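PDB 2J22: fucolectin-related protein from Streptococcus pneumoniae, which probably binds fucose-containing glycans such as blood group antigens, as a calcium-containing, all-beta carbohydrate-binding module of a larger virulence factor. Local coordinates for residues Lys19-Ser24 against Trp60-Ala65; Ile91-Ser96 against Lys119-Lys124. All coordinates share one frame; numbering follows the deposited sequence.

Two contacts of a beta-sandwich illustrate how a jelly-roll-like module borders and joins its sheets. From the N terminus, strand 20-23 meets strand 59-64 in contact 1, closing a long loop-rich excursion. Only after that does contact 2 open, so the two follow in series, neither nested nor crossed: 91-96 meets 119-124 once strands 100-108 and 113-118 have passed. Contact 1 forms an edge of one five-stranded sheet; contact 2 joins that sheet to strand 121-123 of the other. They meet at K124, whose NZ forms a 2.7 Å salt bridge with D63 OD1, while L64 N probably hydrogen-bonds to K124 O.

Contact 1: residues Lys19-Ser24 against Trp60-Ala65; sequences KETRQS and WEIDLA
The edge of a five-stranded antiparallel sheet in the galactose-binding-like beta-sandwich is formed where R22 pairs with E61 and Q23 with W60. Strand 20-23 is outermost, and the axes of 20-23 and 60-64 come within 4.7 Å, their directions antiparallel at 160°. R22 and E61 are a hydrogen-bonded pair: R22 N donates to E61 O, and E61 N to R22 O at 2.8 Å. The same two residues bond again through their side chains, which lie side by side and point the same way. R22 CG sits between the backbone N and carbonyl carbon (chi1 73°), and the extended chain beyond it brings the guanidinium alongside E61. NE and NH2, each 2.9 Å from E61 OE1, both donate to that one oxygen from the same face of the carboxylate, whose plane is turned 51° from the guanidinium. This bent double grip leaves E61 OE2 to form a salt bridge with R127 of strand 125-130, placing the carboxylate between two arginines, which would probably favour its charged form.

On the other face, the T21 methyl CG2 approaches W60 CZ2 obliquely at 3.9 Å, and Q23 OE1 lies in the indole plane at its edge, 3.4 Å from CD1. The indole NE1 bonds to S32 O and T21 OG1 to S32 OG, so the loop that carries S32 is tied to both strands. Farther along, K19 CB packs on I62 CD1, and its chain passes the carbonyls of D63 and L64 before NZ reaches I15 O. A water joins the strands here, accepting from E20 N and donating to D63 O. D63 OD1, which also takes the salt bridge from K124, closes an Asx turn by accepting from A65 N at 3.1 Å.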
loop_
_atom_site.group_PDB
_atom_site.type_symbol
_atom_site.label_atom_id
_atom_site.label_comp_id
_atom_site.label_asym_id
_atom_site.label_seq_id
_atom_site.Cartn_x
_atom_site.Cartn_y
_atom_site.Cartn_z
ATOM N N LYS A 19 -10.439 6.366 -0.434
ATOM C CA LYS A 19 -10.859 5.346 -1.406
ATOM C C LYS A 19 -11.174 4.071 -0.663
ATOM O O LYS A 19 -10.797 3.918 0.506
ATOM C CB LYS A 19 -9.765 5.073 -2.429
ATOM C CG LYS A 19 -9.553 6.232 -3.385
ATOM C CD LYS A 19 -10.780 6.408 -4.265
ATOM C CE LYS A 19 -10.542 7.483 -5.342
ATOM N NZ LYS A 19 -10.511 8.871 -4.770
ATOM N N GLU A 20 -11.877 3.160 -1.309
ATOM C CA GLU A 20 -12.202 1.895 -0.660
ATOM C C GLU A 20 -10.960 1.026 -0.593
ATOM O O GLU A 20 -10.280 0.825 -1.629
ATOM C CB GLU A 20 -13.302 1.159 -1.435
ATOM C CG GLU A 20 -14.707 1.642 -1.068
ATOM C CD GLU A 20 -15.733 1.249 -2.130
ATOM O OE1 GLU A 20 -15.465 1.510 -3.343
ATOM O OE2 GLU A 20 -16.802 0.672 -1.763
ATOM N N THR A 21 -10.652 0.550 0.611
ATOM C CA THR A 21 -9.544 -0.385 0.800
ATOM C C THR A 21 -9.979 -1.750 1.330
ATOM O O THR A 21 -11.103 -1.922 1.941
ATOM C CB THR A 21 -8.434 0.239 1.680
ATOM O OG1 THR A 21 -8.976 0.571 2.963
ATOM C CG2 THR A 21 -7.975 1.563 1.103
ATOM N N ARG A 22 -9.121 -2.745 1.122
ATOM C CA ARG A 22 -9.326 -4.002 1.807
ATOM C C ARG A 22 -7.984 -4.750 1.980
ATOM O O ARG A 22 -6.980 -4.379 1.370
ATOM C CB ARG A 22 -10.375 -4.866 1.063
ATOM C CG ARG A 22 -9.867 -5.438 -0.208
ATOM C CD ARG A 22 -10.940 -5.990 -1.124
ATOM N NE ARG A 22 -10.295 -6.492 -2.342
ATOM C CZ ARG A 22 -10.296 -7.772 -2.665
ATOM N NH1 ARG A 22 -10.916 -8.642 -1.871
ATOM N NH2 ARG A 22 -9.698 -8.189 -3.762
ATOM N N GLN A 23 -7.977 -5.815 2.770
ATOM C CA GLN A 23 -6.718 -6.537 2.966
ATOM C C GLN A 23 -7.014 -7.976 3.337
ATOM O O GLN A 23 -8.162 -8.328 3.601
ATOM C CB GLN A 23 -5.812 -5.804 4.010
ATOM C CG GLN A 23 -6.388 -5.622 5.446
ATOM C CD GLN A 23 -5.576 -4.655 6.359
ATOM O OE1 GLN A 23 -4.585 -3.999 5.921
ATOM N NE2 GLN A 23 -5.927 -4.620 7.604
ATOM N N SER A 24 -5.989 -8.801 3.333
ATOM C CA SER A 24 -6.085 -10.232 3.517
ATOM C C SER A 24 -6.720 -10.560 4.871
ATOM O O SER A 24 -7.533 -11.487 4.948
ATOM C CB SER A 24 -4.706 -10.852 3.377
ATOM O OG SER A 24 -3.838 -10.265 4.349
ATOM N N TRP A 60 -2.579 -6.086 0.850
ATOM C CA TRP A 60 -3.471 -4.947 1.017
ATOM C C TRP A 60 -3.776 -4.342 -0.355
ATOM O O TRP A 60 -2.938 -4.343 -1.276
ATOM C CB TRP A 60 -2.817 -3.918 1.971
ATOM C CG TRP A 60 -3.466 -2.564 2.073
ATOM C CD1 TRP A 60 -4.111 -2.070 3.159
ATOM C CD2 TRP A 60 -3.368 -1.493 1.138
ATOM N NE1 TRP A 60 -4.466 -0.770 2.931
ATOM C CE2 TRP A 60 -4.001 -0.384 1.714
ATOM C CE3 TRP A 60 -2.753 -1.344 -0.128
ATOM C CZ2 TRP A 60 -4.162 0.835 1.046
ATOM C CZ3 TRP A 60 -2.860 -0.116 -0.790
ATOM C CH2 TRP A 60 -3.581 0.957 -0.204
ATOM N N GLU A 61 -4.987 -3.824 -0.514
ATOM C CA GLU A 61 -5.425 -3.334 -1.814
ATOM C C GLU A 61 -6.261 -2.077 -1.716
ATOM O O GLU A 61 -7.033 -1.904 -0.743
ATOM C CB GLU A 61 -6.333 -4.381 -2.447
ATOM C CG GLU A 61 -6.478 -4.272 -3.934
ATOM C CD GLU A 61 -7.116 -5.523 -4.422
ATOM O OE1 GLU A 61 -8.363 -5.639 -4.273
ATOM O OE2 GLU A 61 -6.360 -6.387 -4.864
ATOM N N ILE A 62 -6.149 -1.237 -2.749
ATOM C CA ILE A 62 -6.921 0.007 -2.860
ATOM C C ILE A 62 -7.610 0.030 -4.229
ATOM O O ILE A 62 -7.001 -0.321 -5.246
ATOM C CB ILE A 62 -6.045 1.246 -2.662
ATOM C CG1 ILE A 62 -6.918 2.517 -2.685
ATOM C CG2 ILE A 62 -4.889 1.274 -3.719
ATOM C CD1 ILE A 62 -6.190 3.788 -2.379
ATOM N N ASP A 63 -8.910 0.383 -4.204
ATOM C CA ASP A 63 -9.764 0.500 -5.402
ATOM C C ASP A 63 -9.940 1.996 -5.634
ATOM O O ASP A 63 -10.511 2.689 -4.791
ATOM C CB ASP A 63 -11.123 -0.200 -5.196
ATOM C CG ASP A 63 -12.014 -0.248 -6.502
ATOM O OD1 ASP A 63 -11.718 0.371 -7.525
ATOM O OD2 ASP A 63 -13.025 -0.950 -6.577
ATOM N N LEU A 64 -9.374 2.502 -6.736
ATOM C CA LEU A 64 -9.459 3.937 -7.071
ATOM C C LEU A 64 -10.833 4.375 -7.642
ATOM O O LEU A 64 -11.033 5.562 -7.862
ATOM C CB LEU A 64 -8.346 4.346 -8.040
ATOM C CG LEU A 64 -6.904 4.113 -7.575
ATOM C CD1 LEU A 64 -5.987 4.388 -8.738
ATOM C CD2 LEU A 64 -6.540 5.028 -6.336
ATOM N N ALA A 65 -11.753 3.425 -7.846
ATOM C CA ALA A 65 -13.170 3.710 -8.201
ATOM C C ALA A 65 -13.399 3.914 -9.709
ATOM O O ALA A 65 -14.501 3.629 -10.232
ATOM C CB ALA A 65 -13.728 4.904 -7.420
HETATM O O HOH W 1 -12.854 3.450 -3.900
#

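Contact 2: residues Ile91-Ser96 against Lys119-Lys124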
loop_
_atom_site.group_PDB
_atom_site.type_symbol
_atom_site.label_atom_id
_atom_site.label_comp_id
_atom_site.label_asym_id
_atom_site.label_seq_id
_atom_site.Cartn_x
_atom_site.Cartn_y
_atom_site.Cartn_z
ATOM N N ILE A 91 4.421 -4.824 -5.710
ATOM C CA ILE A 91 3.393 -3.816 -5.999
ATOM C C ILE A 91 2.807 -4.240 -7.339
ATOM O O ILE A 91 3.563 -4.377 -8.314
ATOM C CB ILE A 91 4.044 -2.406 -6.124
ATOM C CG1 ILE A 91 4.770 -2.034 -4.829
ATOM C CG2 ILE A 91 3.015 -1.345 -6.613
ATOM C CD1 ILE A 91 5.554 -0.746 -4.873
ATOM N N ILE A 92 1.480 -4.426 -7.386
ATOM C CA ILE A 92 0.797 -4.875 -8.575
ATOM C C ILE A 92 -0.315 -3.900 -8.894
ATOM O O ILE A 92 -1.152 -3.628 -8.036
ATOM C CB ILE A 92 0.146 -6.296 -8.382
ATOM C CG1 ILE A 92 1.055 -7.256 -7.589
ATOM C CG2 ILE A 92 -0.107 -6.892 -9.754
ATOM C CD1 ILE A 92 0.350 -8.442 -6.933
ATOM N N ILE A 93 -0.351 -3.406 -10.121
ATOM C CA ILE A 93 -1.424 -2.466 -10.564
ATOM C C ILE A 93 -2.283 -3.149 -11.592
ATOM O O ILE A 93 -1.778 -3.805 -12.489
ATOM C CB ILE A 93 -0.799 -1.120 -11.073
ATOM C CG1 ILE A 93 0.240 -0.609 -10.024
ATOM C CG2 ILE A 93 -1.914 -0.073 -11.463
ATOM C CD1 ILE A 93 0.538 0.888 -10.018
ATOM N N TYR A 94 -3.612 -3.022 -11.454
ATOM C CA TYR A 94 -4.535 -3.699 -12.356
ATOM C C TYR A 94 -5.407 -2.696 -13.106
ATOM O O TYR A 94 -5.638 -1.592 -12.591
ATOM C CB TYR A 94 -5.461 -4.635 -11.578
ATOM C CG TYR A 94 -4.803 -5.564 -10.591
ATOM C CD1 TYR A 94 -4.499 -6.912 -10.943
ATOM C CD2 TYR A 94 -4.509 -5.135 -9.269
ATOM C CE1 TYR A 94 -3.873 -7.786 -10.016
ATOM C CE2 TYR A 94 -3.919 -6.012 -8.341
ATOM C CZ TYR A 94 -3.587 -7.321 -8.732
ATOM O OH TYR A 94 -3.038 -8.165 -7.789
ATOM N N ASP A 95 -5.923 -3.078 -14.287
ATOM C CA ASP A 95 -6.841 -2.190 -15.002
ATOM C C ASP A 95 -8.233 -2.360 -14.437
ATOM O O ASP A 95 -8.381 -3.130 -13.472
ATOM C CB ASP A 95 -6.857 -2.430 -16.511
ATOM C CG ASP A 95 -7.197 -3.843 -16.894
ATOM O OD1 ASP A 95 -7.990 -4.520 -16.197
ATOM O OD2 ASP A 95 -6.696 -4.374 -17.903
ATOM N N SER A 96 -9.236 -1.664 -15.010
ATOM C CA SER A 96 -10.645 -1.703 -14.512
ATOM C C SER A 96 -11.281 -3.066 -14.657
ATOM O O SER A 96 -12.386 -3.286 -14.116
ATOM C CB SER A 96 -11.541 -0.688 -15.238
ATOM O OG SER A 96 -11.535 -0.947 -16.632
ATOM N N LYS A 119 4.758 7.482 -14.224
ATOM C CA LYS A 119 4.579 8.247 -15.473
ATOM C C LYS A 119 3.234 8.140 -16.215
ATOM O O LYS A 119 3.227 7.868 -17.423
ATOM C CB LYS A 119 5.701 7.884 -16.453
ATOM C CG LYS A 119 7.032 7.653 -15.795
ATOM C CD LYS A 119 8.052 8.573 -16.421
ATOM C CE LYS A 119 8.659 9.472 -15.399
ATOM N NZ LYS A 119 10.107 9.536 -15.736
ATOM N N GLY A 120 2.100 8.344 -15.525
ATOM C CA GLY A 120 0.800 8.323 -16.190
ATOM C C GLY A 120 0.251 6.943 -16.589
ATOM O O GLY A 120 -0.772 6.844 -17.291
ATOM N N LEU A 121 0.904 5.865 -16.153
ATOM C CA LEU A 121 0.282 4.532 -16.176
ATOM C C LEU A 121 -1.231 4.561 -15.800
ATOM O O LEU A 121 -1.598 5.090 -14.723
ATOM C CB LEU A 121 1.052 3.621 -15.199
ATOM C CG LEU A 121 0.563 2.186 -15.005
ATOM C CD1 LEU A 121 0.810 1.393 -16.314
ATOM C CD2 LEU A 121 1.271 1.565 -13.749
ATOM N N LYS A 122 -2.119 4.053 -16.678
ATOM C CA LYS A 122 -3.550 3.953 -16.359
ATOM C C LYS A 122 -3.823 2.678 -15.540
ATOM O O LYS A 122 -3.435 1.583 -15.978
ATOM C CB LYS A 122 -4.425 3.982 -17.622
ATOM C CG LYS A 122 -4.435 5.376 -18.357
ATOM C CD LYS A 122 -5.163 5.266 -19.668
ATOM C CE LYS A 122 -5.507 6.673 -20.178
ATOM N NZ LYS A 122 -4.267 7.408 -20.492
ATOM N N GLY A 123 -4.426 2.854 -14.347
ATOM C CA GLY A 123 -4.850 1.745 -13.487
ATOM C C GLY A 123 -6.032 2.104 -12.608
ATOM O O GLY A 123 -6.302 3.319 -12.359
ATOM N N LYS A 124 -6.704 1.070 -12.095
ATOM C CA LYS A 124 -7.845 1.280 -11.214
ATOM C C LYS A 124 -7.653 0.746 -9.784
ATOM O O LYS A 124 -8.399 1.167 -8.853
ATOM C CB LYS A 124 -9.107 0.661 -11.838
ATOM C CG LYS A 124 -10.284 0.538 -10.883
ATOM C CD LYS A 124 -11.513 0.659 -11.677
ATOM C CE LYS A 124 -12.720 0.171 -10.959
ATOM N NZ LYS A 124 -12.941 1.020 -9.830
#
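I93 CG1 stands anti to the carbonyl carbon (chi1 -49°), while L121 CG is anti to its backbone N (chi1 178°); with the first branches set in this way, the second torsions carry the chain ends together. The two side chains cross obliquely between the sheets of the beta-sandwich, and I93 CD1 meets L121 CD2 at 3.9 Å. F102 of strand 100-108 touches both side chains and extends this apolar patch. The junction shows how a sandwich can be joined at a corner: strands 91-94 and 121-123 belong to different sheets, their directions differ by 75°, and their axes come no nearer than 7.0 Å.

The backbones draw together at the end of strand 91-94, where Y94 and D95 come beside G123. The other branch of I93, CG2, rests 4.0 Å from G123 CA, with no side chain between them. Y94 O lies 3.5 Å from the same CA and accepts a nearly straight hydrogen bond from K124 N (2.9 Å). This bond holds the chain as it turns out of 121-123 and enters strand 125-130, the neighbour of 89-94 in its sheet.

Past the bond, the aliphatic part of K124 lies against S96, just beyond the strand end, and NZ goes on to D63. K124 CD is 3.8 Å from both CA and CB of S96.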